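Local coordinates for protein ribulose bisphosphate carboxylase (Pyrococcus horikoshii, PDB 2CWX) that probably catalyses the magnesium-dependent addition of carbon dioxide and water to ribulose 1,5-bisphosphate, yielding two 3-phosphoglycerates in an archaeal AMP degradation pathway, at residues G44-E49 / K113-L118; R119-H124 / G292-A297; A65-A70 / P89-E94; A256-L261 / K300-I305. All coordinates share one frame; numbering follows the deposited sequence.

Overall arrangement
Interactions 1 and 3 lie in the N-terminal domain of this RuBisCO large chain, about 18 Å apart between centres, and touch where Ala47 packs on Ala70. Interaction 3 falls wholly within the stretch of chain that interaction 1 brings together. Strand 115-124 then leads from interaction 1 into interaction 2, where it pairs with strand 292-293 of the catalytic domain; their centres are about 16 Å apart. Helix 295-305 continues to interaction 4, its centre about 14 Å from that of interaction 2, and its Lys300 makes a salt bridge with Asp122. The segments of interactions 2 and 4 alternate along the chain. One strand and one helix therefore tie the N-terminal sheet to the helical layer of the catalytic barrel.

Interaction 1: G44-E49 / K113-L118; sequences GRIASE and KALKNL
Ile46 reaches from helix 39-49 into a pair of leucines, and Arg45, one residue earlier, lies against Ala114. The tight part is made by carbon atoms. CD1 of Ile46 comes within 3.6 Å of Leu118 CD1, the two side chains sliding past each other in opposite directions, while Ile46 CG1 meets Leu115 CD1 at 3.9 Å with the side chains crossing at about a right angle. Ile46 sets CG1 beside its backbone N (chi1 -69°), and its extended second torsion carries CD1 out to touch both leucines. Tyr30 and Phe32 of strand 25-34 pack on Ile46 as well, which places this cluster between the helix and the antiparallel sheet of the N-terminal domain. Arg45 shares in the close fit: it runs extended from CG to NE, with CD 3.4 Å and NE 3.8 Å from Ala114 CB.

The loose, solvent side begins beyond that methyl, at the polar ends. The Arg45 guanidinium goes to Glu41, a salt bridge one helical turn back in the same helix. Lys113 is exposed, and its NZ stands 4.4 Å from Arg45 NH2, a like-charge pair that makes no bond. The whole contact buries 221 Å², to which Lys113 gives just 17 Å².

Across these two segments the attraction is therefore one of shape and apolar surface: Ile46 with the leucines, and Arg45 CD with the Ala114 methyl, supply the close fit, whereas the Arg45 charge is met by Glu41 and its nearness to Lys113 is probably mildly unfavourable, eased by solvent at the lysine end.

Interaction 2: R119-H124 / G292-A297; sequences RLLDFH and GITMLA
Thr294 meets Leu120 and Leu121 of strand 115-124 through its backbone and both branches of its side chain. Strand 292-293 runs parallel to its neighbour here, with Leu120 N bonded to Gly292 O at 2.8 Å and Thr294 N to Leu120 O at 3.1 Å, the latter almost straight (172° at the hydrogen).

From CB, which lies near the carbonyl oxygens of Leu120 and Leu121, the Thr294 side chain divides. Its chi1 of 60° sets OG1 between the backbone N and the carbonyl carbon, where it donates to Leu121 O at 2.9 Å from above that carbonyl's plane. The same OG1 accepts from Ala297 N at 3.0 Å, an N-cap bond opening helix 295-305. CG2, the other branch, sits 3.6 Å above the centre of one face of the Arg119 guanidinium; it also rests on the strand backbone, 3.5 Å from Leu120 O and 3.6 Å from Leu121 CA, with Leu121 CD1 a looser neighbour. A valine here would probably leave both Leu121 O and Ala297 N without these hydroxyl bonds, freeing the first turn of the helix to shift against the strand.

Farther along, Ala297 CB packs on Leu120 CD1, and Ala297 O approaches the Phe123 ring at its edge, in plane, 3.5 Å from CE2. The strand has a classic beta bulge, Leu121 and Asp122 both facing Glu29, and Asp122 forms a salt bridge with Lys300 farther along the helix.

Just past the backbone pairing, OG1 thus adds a side-chain bond to the N-terminal domain's strand and caps the catalytic domain's helix with the same atom.

Interaction 3: A65-A70 / P89-E94; sequences AKRSMA and PLTLFE
Ser68 and Pro89 bring their CA atoms to 5.7 Å where helix 63-67 has just ended, Ser68 being the first residue to leave helical angles, and where a short 3-10 turn, 90-92, follows strand 81-89. From that turn Thr91 OG1 donates a hydrogen bond of 3.0 Å to Ser68 OG. Both hydroxyls are directed by their first torsions: Ser68 OG lies beside its own backbone N (chi1 -62°), and Thr91 OG1 stands between backbone N and carbonyl carbon (chi1 41°). Ser68 OG is also bonded to Met64 O one turn back, so the serine hydroxyl links the helix end to the 3-10 turn. An alanine here would be likely to leave both Thr91 OG1 and Met64 O without their shared partner, allowing the threonine hydroxyl to turn.

The two segments flank the hairpin of strands 71-78 and 81-89 in the N-terminal domain, one leading into it and the other leaving it, so their contact closes the hairpin at its open end. Around the polar link lie apolar groups set against backbone oxygens. The Pro89 ring places CG 3.4 Å from Arg67 O and CD 3.6 Å from Met69 O. Leu92 brings CD1 to 3.2 Å from Ser68 O, and its other methyl, CD2, packs on Ser68 CB at 3.8 Å. Arg67 crosses Thr91 at about a right angle, its CG 4.2 Å from Thr91 OG1, before its guanidinium forms a salt bridge with Glu338 of the third subunit.

Interaction 4: A256-L261 / K300-I305; sequences AGWSAL and KAARMI
Trp258 brings the six-membered part of its indole up to helix 295-305, and the side-chain contacts between the two helices are apolar. Its CH2 lies 3.7 Å from Ala301 CB, and CE3 lies 3.6 Å from Ile305 CD1, so the ring spans one helical turn; both partners approach obliquely to its plane. With chi1 at -62° the indole starts out beside the backbone N of Trp258, and its far end comes closer to the opposing helix than the direction in which the side chain leaves the backbone would suggest. CZ3, between CH2 and CE3, lies 4.0 Å from both Ala301 CB and Ile305 CD1, and Ala302 CB is more distant from it at 4.5 Å.

An aliphatic pairing continues the seam. Leu261 CD2 meets Ile305 CD1 at 4.1 Å, which places that methyl against both the indole and the leucine; the side chains of Leu261 and Ile305 cross obliquely.

These are helices 258-271 and 295-305 of the catalytic domain, whose eight parallel strands form the TIM barrel. They follow strands 248-252 and 274-278, neighbours in that sheet, and pack side by side on its outside.

Aromatic packing extends the contact beyond the two helices: Phe102 of helix 98-105 makes an edge-to-face pair with Trp258 and also touches Ala301. Hydrogen bonding enters through the neighbouring Ser259, whose OG is bonded to Gly229 O of the second subunit, while Val255 of that subunit packs on Trp258.

Interaction 1: G44-E49 / K113-L118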
loop_
_atom_site.group_PDB
_atom_site.type_symbol
_atom_site.label_atom_id
_atom_site.label_comp_id
_atom_site.label_asym_id
_atom_site.label_seq_id
_atom_site.Cartn_x
_atom_site.Cartn_y
_atom_site.Cartn_z
ATOM N N GLY A 44 29.346 -20.596 40.100
ATOM C CA GLY A 44 27.948 -20.976 40.180
ATOM C C GLY A 44 27.029 -19.770 40.180
ATOM O O GLY A 44 25.936 -19.816 39.628
ATOM N N ARG A 45 27.462 -18.678 40.795
ATOM C CA ARG A 45 26.702 -17.440 40.732
ATOM C C ARG A 45 26.626 -16.957 39.275
ATOM O O ARG A 45 25.591 -16.479 38.848
ATOM C CB ARG A 45 27.304 -16.352 41.638
ATOM C CG ARG A 45 26.780 -16.361 43.104
ATOM C CD ARG A 45 27.288 -15.140 43.963
ATOM N NE ARG A 45 26.436 -14.731 45.104
ATOM C CZ ARG A 45 26.312 -15.402 46.240
ATOM N NH1 ARG A 45 26.943 -16.551 46.406
ATOM N NH2 ARG A 45 25.534 -14.941 47.225
ATOM N N ILE A 46 27.722 -17.087 38.524
ATOM C CA ILE A 46 27.755 -16.674 37.125
ATOM C C ILE A 46 26.784 -17.530 36.319
ATOM O O ILE A 46 25.969 -17.003 35.553
ATOM C CB ILE A 46 29.188 -16.768 36.556
ATOM C CG1 ILE A 46 30.100 -15.706 37.184
ATOM C CG2 ILE A 46 29.178 -16.593 35.073
ATOM C CD1 ILE A 46 31.556 -15.939 36.907
ATOM N N ALA A 47 26.866 -18.842 36.527
ATOM C CA ALA A 47 26.023 -19.814 35.838
ATOM C C ALA A 47 24.535 -19.604 36.124
ATOM O O ALA A 47 23.699 -19.671 35.223
ATOM C CB ALA A 47 26.445 -21.230 36.205
ATOM N N SER A 48 24.229 -19.307 37.376
ATOM C CA SER A 48 22.872 -19.030 37.822
ATOM C C SER A 48 22.328 -17.750 37.234
ATOM O O SER A 48 21.247 -17.718 36.656
ATOM C CB SER A 48 22.853 -18.908 39.352
ATOM O OG SER A 48 21.566 -18.534 39.808
ATOM N N GLU A 49 23.077 -16.673 37.375
ATOM C CA GLU A 49 22.611 -15.383 36.928
ATOM C C GLU A 49 22.461 -15.356 35.391
ATOM O O GLU A 49 21.650 -14.604 34.859
ATOM C CB GLU A 49 23.585 -14.292 37.408
ATOM C CG GLU A 49 23.205 -12.863 37.038
ATOM C CD GLU A 49 21.852 -12.445 37.558
ATOM O OE1 GLU A 49 21.420 -12.968 38.610
ATOM O OE2 GLU A 49 21.231 -11.576 36.930
ATOM N N LYS A 113 28.057 -8.396 42.710
ATOM C CA LYS A 113 28.829 -7.953 43.884
ATOM C C LYS A 113 29.817 -9.022 44.373
ATOM O O LYS A 113 30.834 -8.694 44.969
ATOM C CB LYS A 113 27.911 -7.504 45.044
ATOM C CG LYS A 113 26.929 -8.590 45.578
ATOM C CD LYS A 113 27.258 -9.102 47.013
ATOM C CE LYS A 113 26.771 -10.554 47.253
ATOM N NZ LYS A 113 25.444 -10.638 47.939
ATOM N N ALA A 114 29.527 -10.288 44.078
ATOM C CA ALA A 114 30.364 -11.395 44.521
ATOM C C ALA A 114 31.606 -11.578 43.651
ATOM O O ALA A 114 32.418 -12.462 43.930
ATOM C CB ALA A 114 29.555 -12.685 44.565
ATOM N N LEU A 115 31.737 -10.769 42.593
ATOM C CA LEU A 115 32.932 -10.757 41.748
ATOM C C LEU A 115 33.598 -9.396 41.804
ATOM O O LEU A 115 32.931 -8.380 41.907
ATOM C CB LEU A 115 32.593 -11.081 40.289
ATOM C CG LEU A 115 31.601 -12.214 40.007
ATOM C CD1 LEU A 115 31.225 -12.236 38.510
ATOM C CD2 LEU A 115 32.192 -13.522 40.419
ATOM N N LYS A 116 34.919 -9.388 41.761
ATOM C CA LYS A 116 35.683 -8.154 41.600
ATOM C C LYS A 116 35.758 -7.778 40.112
ATOM O O LYS A 116 35.838 -6.585 39.752
ATOM C CB LYS A 116 37.112 -8.323 42.126
ATOM C CG LYS A 116 37.368 -7.739 43.517
ATOM C CD LYS A 116 38.757 -8.133 44.039
ATOM C CE LYS A 116 38.824 -8.153 45.582
ATOM N NZ LYS A 116 38.076 -9.295 46.157
ATOM N N ASN A 117 35.798 -8.809 39.268
ATOM C CA ASN A 117 36.050 -8.649 37.841
ATOM C C ASN A 117 35.496 -9.874 37.117
ATOM O O ASN A 117 35.511 -11.004 37.634
ATOM C CB ASN A 117 37.558 -8.551 37.551
ATOM C CG ASN A 117 38.139 -7.169 37.823
ATOM O OD1 ASN A 117 37.639 -6.158 37.331
ATOM N ND2 ASN A 117 39.222 -7.127 38.604
ATOM N N LEU A 118 35.042 -9.644 35.909
ATOM C CA LEU A 118 34.442 -10.683 35.080
ATOM C C LEU A 118 34.683 -10.280 33.648
ATOM O O LEU A 118 34.387 -9.147 33.275
ATOM C CB LEU A 118 32.946 -10.819 35.335
ATOM C CG LEU A 118 32.278 -11.837 34.406
ATOM C CD1 LEU A 118 32.739 -13.245 34.762
ATOM C CD2 LEU A 118 30.763 -11.719 34.430
#

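Interaction 2: R119-H124 / G292-A297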
loop_
_atom_site.group_PDB
_atom_site.type_symbol
_atom_site.label_atom_id
_atom_site.label_comp_id
_atom_site.label_asym_id
_atom_site.label_seq_id
_atom_site.Cartn_x
_atom_site.Cartn_y
_atom_site.Cartn_z
ATOM N N ARG A 119 35.239 -11.202 32.868
ATOM C CA ARG A 119 35.478 -11.007 31.452
ATOM C C ARG A 119 34.944 -12.190 30.641
ATOM O O ARG A 119 35.311 -13.337 30.888
ATOM C CB ARG A 119 36.970 -10.865 31.222
ATOM C CG ARG A 119 37.327 -10.051 29.982
ATOM C CD ARG A 119 38.835 -10.036 29.667
ATOM N NE ARG A 119 39.071 -9.183 28.524
ATOM C CZ ARG A 119 40.143 -9.195 27.777
ATOM N NH1 ARG A 119 41.139 -10.053 27.979
ATOM N NH2 ARG A 119 40.206 -8.332 26.786
ATOM N N LEU A 120 34.081 -11.904 29.679
ATOM C CA LEU A 120 33.622 -12.908 28.724
ATOM C C LEU A 120 34.716 -13.083 27.676
ATOM O O LEU A 120 35.011 -12.206 26.917
ATOM C CB LEU A 120 32.270 -12.486 28.132
ATOM C CG LEU A 120 31.566 -13.156 26.943
ATOM C CD1 LEU A 120 32.246 -14.318 26.330
ATOM C CD2 LEU A 120 30.115 -13.477 27.283
ATOM N N LEU A 121 35.326 -14.245 27.664
ATOM C CA LEU A 121 36.506 -14.502 26.860
ATOM C C LEU A 121 36.163 -15.023 25.477
ATOM O O LEU A 121 36.793 -14.698 24.514
ATOM C CB LEU A 121 37.381 -15.529 27.575
ATOM C CG LEU A 121 38.535 -15.104 28.482
ATOM C CD1 LEU A 121 38.506 -13.649 28.981
ATOM C CD2 LEU A 121 38.694 -16.096 29.651
ATOM N N ASP A 122 35.158 -15.870 25.394
ATOM C CA ASP A 122 34.829 -16.541 24.145
ATOM C C ASP A 122 33.536 -17.307 24.344
ATOM O O ASP A 122 33.133 -17.566 25.493
ATOM C CB ASP A 122 35.954 -17.529 23.768
ATOM C CG ASP A 122 35.928 -17.945 22.292
ATOM O OD1 ASP A 122 35.087 -17.447 21.472
ATOM O OD2 ASP A 122 36.750 -18.788 21.880
ATOM N N PHE A 123 32.881 -17.659 23.247
ATOM C CA PHE A 123 31.699 -18.524 23.330
ATOM C C PHE A 123 31.694 -19.419 22.101
ATOM O O PHE A 123 32.307 -19.099 21.062
ATOM C CB PHE A 123 30.384 -17.722 23.505
ATOM C CG PHE A 123 29.986 -16.918 22.290
ATOM C CD1 PHE A 123 29.054 -17.399 21.400
ATOM C CD2 PHE A 123 30.575 -15.689 22.030
ATOM C CE1 PHE A 123 28.710 -16.674 20.272
ATOM C CE2 PHE A 123 30.268 -14.978 20.911
ATOM C CZ PHE A 123 29.334 -15.450 20.028
ATOM N N HIS A 124 31.009 -20.540 22.239
ATOM C CA HIS A 124 30.970 -21.580 21.233
ATOM C C HIS A 124 29.522 -21.993 21.059
ATOM O O HIS A 124 28.992 -22.753 21.865
ATOM C CB HIS A 124 31.814 -22.770 21.713
ATOM C CG HIS A 124 33.230 -22.389 21.980
ATOM N ND1 HIS A 124 33.712 -22.156 23.252
ATOM C CD2 HIS A 124 34.246 -22.100 21.132
ATOM C CE1 HIS A 124 34.971 -21.769 23.175
ATOM N NE2 HIS A 124 35.323 -21.736 21.904
ATOM N N GLY A 292 35.223 -7.198 31.147
ATOM C CA GLY A 292 34.569 -6.777 29.928
ATOM C C GLY A 292 34.293 -7.952 29.014
ATOM O O GLY A 292 34.019 -9.070 29.450
ATOM N N ILE A 293 34.330 -7.664 27.722
ATOM C CA ILE A 293 34.135 -8.637 26.665
ATOM C C ILE A 293 35.325 -8.502 25.716
ATOM O O ILE A 293 35.637 -7.395 25.258
ATOM C CB ILE A 293 32.835 -8.325 25.911
ATOM C CG1 ILE A 293 31.664 -8.271 26.894
ATOM C CG2 ILE A 293 32.533 -9.376 24.880
ATOM C CD1 ILE A 293 30.284 -8.078 26.221
ATOM N N THR A 294 35.968 -9.619 25.404
ATOM C CA THR A 294 37.092 -9.596 24.511
ATOM C C THR A 294 36.673 -9.198 23.104
ATOM O O THR A 294 35.519 -9.393 22.693
ATOM C CB THR A 294 37.735 -10.953 24.402
ATOM O OG1 THR A 294 36.777 -11.896 23.903
ATOM C CG2 THR A 294 38.212 -11.512 25.767
ATOM N N MET A 295 37.645 -8.693 22.359
ATOM C CA MET A 295 37.463 -8.396 20.951
ATOM C C MET A 295 37.122 -9.688 20.218
ATOM O O MET A 295 36.312 -9.664 19.302
ATOM C CB MET A 295 38.713 -7.717 20.367
ATOM C CG MET A 295 38.532 -7.185 18.936
ATOM S SD MET A 295 37.182 -5.947 18.739
ATOM C CE MET A 295 36.591 -6.431 17.080
ATOM N N LEU A 296 37.698 -10.806 20.672
ATOM C CA LEU A 296 37.396 -12.102 20.080
ATOM C C LEU A 296 35.907 -12.406 20.118
ATOM O O LEU A 296 35.310 -12.695 19.094
ATOM C CB LEU A 296 38.168 -13.229 20.757
ATOM C CG LEU A 296 37.861 -14.637 20.178
ATOM C CD1 LEU A 296 38.250 -14.687 18.705
ATOM C CD2 LEU A 296 38.620 -15.676 20.940
ATOM N N ALA A 297 35.305 -12.280 21.287
ATOM C CA ALA A 297 33.864 -12.607 21.468
ATOM C C ALA A 297 32.996 -11.685 20.623
ATOM O O ALA A 297 32.040 -12.113 19.967
ATOM C CB ALA A 297 33.481 -12.515 22.951
#

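Interaction 3: A65-A70 / P89-E94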
loop_
_atom_site.group_PDB
_atom_site.type_symbol
_atom_site.label_atom_id
_atom_site.label_comp_id
_atom_site.label_asym_id
_atom_site.label_seq_id
_atom_site.Cartn_x
_atom_site.Cartn_y
_atom_site.Cartn_z
ATOM N N ALA A 65 12.628 -24.996 33.920
ATOM C CA ALA A 65 13.692 -24.349 34.679
ATOM C C ALA A 65 14.783 -25.346 35.056
ATOM O O ALA A 65 15.958 -25.069 34.864
ATOM C CB ALA A 65 13.138 -23.676 35.908
ATOM N N LYS A 66 14.404 -26.521 35.549
ATOM C CA LYS A 66 15.402 -27.528 35.943
ATOM C C LYS A 66 16.229 -27.918 34.732
ATOM O O LYS A 66 17.465 -28.022 34.796
ATOM C CB LYS A 66 14.732 -28.775 36.554
ATOM C CG LYS A 66 15.562 -30.100 36.437
ATOM C CD LYS A 66 15.084 -31.019 35.229
ATOM C CE LYS A 66 16.063 -32.174 34.923
ATOM N NZ LYS A 66 16.412 -32.953 36.171
ATOM N N ARG A 67 15.540 -28.096 33.614
ATOM C CA ARG A 67 16.176 -28.522 32.370
ATOM C C ARG A 67 17.124 -27.456 31.810
ATOM O O ARG A 67 18.121 -27.793 31.178
ATOM C CB ARG A 67 15.098 -28.929 31.347
ATOM C CG ARG A 67 15.481 -28.784 29.885
ATOM C CD ARG A 67 14.961 -29.886 28.940
ATOM N NE ARG A 67 13.551 -30.192 29.140
ATOM C CZ ARG A 67 12.715 -30.563 28.167
ATOM N NH1 ARG A 67 13.141 -30.701 26.913
ATOM N NH2 ARG A 67 11.452 -30.812 28.474
ATOM N N SER A 68 16.820 -26.190 32.086
ATOM C CA SER A 68 17.531 -25.050 31.521
ATOM C C SER A 68 18.680 -24.532 32.392
ATOM O O SER A 68 19.180 -23.455 32.140
ATOM C CB SER A 68 16.538 -23.907 31.290
ATOM O OG SER A 68 15.550 -24.294 30.348
ATOM N N MET A 69 19.098 -25.281 33.408
ATOM C CA MET A 69 20.209 -24.848 34.261
ATOM C C MET A 69 21.563 -24.904 33.546
ATOM O O MET A 69 21.907 -25.911 32.979
ATOM C CB MET A 69 20.301 -25.720 35.516
ATOM C CG MET A 69 19.406 -25.293 36.626
ATOM S SD MET A 69 19.358 -26.560 37.954
ATOM C CE MET A 69 21.068 -26.865 38.186
ATOM N N ALA A 70 22.325 -23.825 33.591
ATOM C CA ALA A 70 23.689 -23.847 33.096
ATOM C C ALA A 70 24.566 -24.663 34.064
ATOM O O ALA A 70 24.214 -24.799 35.215
ATOM C CB ALA A 70 24.222 -22.444 32.967
ATOM N N PRO A 89 22.025 -25.022 28.080
ATOM C CA PRO A 89 21.096 -25.699 27.177
ATOM C C PRO A 89 20.403 -24.655 26.317
ATOM O O PRO A 89 20.184 -23.534 26.787
ATOM C CB PRO A 89 20.080 -26.328 28.110
ATOM C CG PRO A 89 20.707 -26.361 29.404
ATOM C CD PRO A 89 21.610 -25.152 29.482
ATOM N N LEU A 90 20.043 -25.032 25.102
ATOM C CA LEU A 90 19.462 -24.094 24.134
ATOM C C LEU A 90 18.049 -23.753 24.501
ATOM O O LEU A 90 17.465 -22.840 23.942
ATOM C CB LEU A 90 19.512 -24.678 22.760
ATOM C CG LEU A 90 20.947 -24.912 22.282
ATOM C CD1 LEU A 90 20.903 -25.367 20.837
ATOM C CD2 LEU A 90 21.821 -23.675 22.396
ATOM N N THR A 91 17.483 -24.467 25.461
ATOM C CA THR A 91 16.210 -24.018 26.042
ATOM C C THR A 91 16.289 -22.621 26.693
ATOM O O THR A 91 15.268 -22.016 26.930
ATOM C CB THR A 91 15.736 -24.995 27.109
ATOM O OG1 THR A 91 16.866 -25.411 27.897
ATOM C CG2 THR A 91 15.195 -26.257 26.481
ATOM N N LEU A 92 17.483 -22.115 26.984
ATOM C CA LEU A 92 17.621 -20.761 27.548
ATOM C C LEU A 92 17.538 -19.608 26.504
ATOM O O LEU A 92 17.453 -18.450 26.885
ATOM C CB LEU A 92 18.966 -20.640 28.266
ATOM C CG LEU A 92 19.072 -21.331 29.618
ATOM C CD1 LEU A 92 20.511 -21.460 30.018
ATOM C CD2 LEU A 92 18.285 -20.550 30.695
ATOM N N PHE A 93 17.543 -19.934 25.211
ATOM C CA PHE A 93 17.779 -18.968 24.164
ATOM C C PHE A 93 16.638 -18.858 23.165
ATOM O O PHE A 93 15.979 -19.849 22.802
ATOM C CB PHE A 93 19.094 -19.309 23.467
ATOM C CG PHE A 93 20.251 -19.401 24.402
ATOM C CD1 PHE A 93 20.570 -18.333 25.227
ATOM C CD2 PHE A 93 21.036 -20.552 24.461
ATOM C CE1 PHE A 93 21.621 -18.407 26.123
ATOM C CE2 PHE A 93 22.106 -20.629 25.331
ATOM C CZ PHE A 93 22.401 -19.548 26.174
ATOM N N GLU A 94 16.333 -17.621 22.793
ATOM C CA GLU A 94 15.494 -17.360 21.650
ATOM C C GLU A 94 16.389 -17.493 20.419
ATOM O O GLU A 94 17.273 -16.610 20.151
ATOM C CB GLU A 94 14.912 -15.945 21.688
ATOM C CG GLU A 94 13.944 -15.699 20.572
ATOM C CD GLU A 94 13.313 -14.301 20.569
ATOM O OE1 GLU A 94 13.429 -13.532 21.561
ATOM O OE2 GLU A 94 12.655 -14.004 19.562
#

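Interaction 4: A256-L261 / K300-I305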
loop_
_atom_site.group_PDB
_atom_site.type_symbol
_atom_site.label_atom_id
_atom_site.label_comp_id
_atom_site.label_asym_id
_atom_site.label_seq_id
_atom_site.Cartn_x
_atom_site.Cartn_y
_atom_site.Cartn_z
ATOM N N ALA A 256 26.104 1.668 17.339
ATOM C CA ALA A 256 24.752 1.392 16.865
ATOM C C ALA A 256 24.056 0.277 17.615
ATOM O O ALA A 256 22.877 0.411 17.990
ATOM C CB ALA A 256 24.779 1.075 15.378
ATOM N N GLY A 257 24.768 -0.837 17.831
ATOM C CA GLY A 257 24.276 -1.904 18.659
ATOM C C GLY A 257 23.718 -3.119 17.917
ATOM O O GLY A 257 23.442 -3.096 16.714
ATOM N N TRP A 258 23.607 -4.205 18.668
ATOM C CA TRP A 258 23.295 -5.508 18.115
ATOM C C TRP A 258 21.879 -5.565 17.532
ATOM O O TRP A 258 21.684 -6.261 16.588
ATOM C CB TRP A 258 23.434 -6.602 19.172
ATOM C CG TRP A 258 24.770 -6.742 19.715
ATOM C CD1 TRP A 258 25.140 -6.554 21.008
ATOM C CD2 TRP A 258 25.963 -7.106 19.009
ATOM N NE1 TRP A 258 26.486 -6.761 21.144
ATOM C CE2 TRP A 258 27.009 -7.122 19.938
ATOM C CE3 TRP A 258 26.242 -7.454 17.694
ATOM C CZ2 TRP A 258 28.317 -7.423 19.591
ATOM C CZ3 TRP A 258 27.551 -7.756 17.351
ATOM C CH2 TRP A 258 28.557 -7.741 18.286
ATOM N N SER A 259 20.905 -4.917 18.148
ATOM C CA SER A 259 19.526 -4.988 17.667
ATOM C C SER A 259 19.418 -4.376 16.274
ATOM O O SER A 259 18.788 -4.967 15.370
ATOM C CB SER A 259 18.583 -4.310 18.652
ATOM O OG SER A 259 17.269 -4.268 18.180
ATOM N N ALA A 260 20.064 -3.229 16.084
ATOM C CA ALA A 260 20.045 -2.555 14.799
ATOM C C ALA A 260 20.849 -3.353 13.797
ATOM O O ALA A 260 20.436 -3.495 12.650
ATOM C CB ALA A 260 20.612 -1.158 14.923
ATOM N N LEU A 261 21.964 -3.929 14.233
ATOM C CA LEU A 261 22.846 -4.662 13.300
ATOM C C LEU A 261 22.165 -5.928 12.779
ATOM O O LEU A 261 22.225 -6.192 11.573
ATOM C CB LEU A 261 24.173 -5.024 13.939
ATOM C CG LEU A 261 25.108 -5.821 13.057
ATOM C CD1 LEU A 261 25.421 -5.022 11.816
ATOM C CD2 LEU A 261 26.389 -6.256 13.772
ATOM N N LYS A 300 33.296 -12.592 16.966
ATOM C CA LYS A 300 32.523 -13.791 16.733
ATOM C C LYS A 300 31.057 -13.481 16.553
ATOM O O LYS A 300 30.449 -13.952 15.630
ATOM C CB LYS A 300 32.703 -14.786 17.850
ATOM C CG LYS A 300 32.055 -16.150 17.591
ATOM C CD LYS A 300 32.608 -17.187 18.586
ATOM C CE LYS A 300 33.932 -17.757 18.170
ATOM N NZ LYS A 300 34.456 -18.786 19.145
ATOM N N ALA A 301 30.493 -12.682 17.436
ATOM C CA ALA A 301 29.116 -12.279 17.284
ATOM C C ALA A 301 28.885 -11.518 15.976
ATOM O O ALA A 301 27.881 -11.721 15.278
ATOM C CB ALA A 301 28.703 -11.445 18.495
ATOM N N ALA A 302 29.809 -10.631 15.628
ATOM C CA ALA A 302 29.682 -9.837 14.380
ATOM C C ALA A 302 29.815 -10.689 13.140
ATOM O O ALA A 302 29.133 -10.449 12.154
ATOM C CB ALA A 302 30.707 -8.745 14.357
ATOM N N ARG A 303 30.676 -11.707 13.192
ATOM C CA ARG A 303 30.838 -12.614 12.083
ATOM C C ARG A 303 29.557 -13.514 11.938
ATOM O O ARG A 303 29.067 -13.727 10.860
ATOM C CB ARG A 303 32.115 -13.459 12.214
ATOM C CG ARG A 303 32.215 -14.592 11.182
ATOM C CD ARG A 303 33.594 -15.164 11.029
ATOM N NE ARG A 303 33.632 -16.153 9.958
ATOM C CZ ARG A 303 34.381 -17.247 9.906
ATOM N NH1 ARG A 303 35.242 -17.551 10.868
ATOM N NH2 ARG A 303 34.251 -18.052 8.854
ATOM N N MET A 304 28.995 -13.964 13.043
ATOM C CA MET A 304 27.765 -14.788 12.988
ATOM C C MET A 304 26.627 -14.075 12.355
ATOM O O MET A 304 25.923 -14.626 11.514
ATOM C CB MET A 304 27.326 -15.138 14.390
ATOM C CG MET A 304 28.186 -16.080 15.007
ATOM S SD MET A 304 27.632 -16.507 16.695
ATOM C CE MET A 304 26.144 -17.057 16.426
ATOM N N ILE A 305 26.433 -12.825 12.746
ATOM C CA ILE A 305 25.374 -12.000 12.154
ATOM C C ILE A 305 25.701 -11.769 10.712
ATOM O O ILE A 305 24.868 -11.965 9.808
ATOM C CB ILE A 305 25.195 -10.675 12.910
ATOM C CG1 ILE A 305 24.705 -10.933 14.310
ATOM C CG2 ILE A 305 24.156 -9.760 12.213
ATOM C CD1 ILE A 305 24.773 -9.712 15.238
#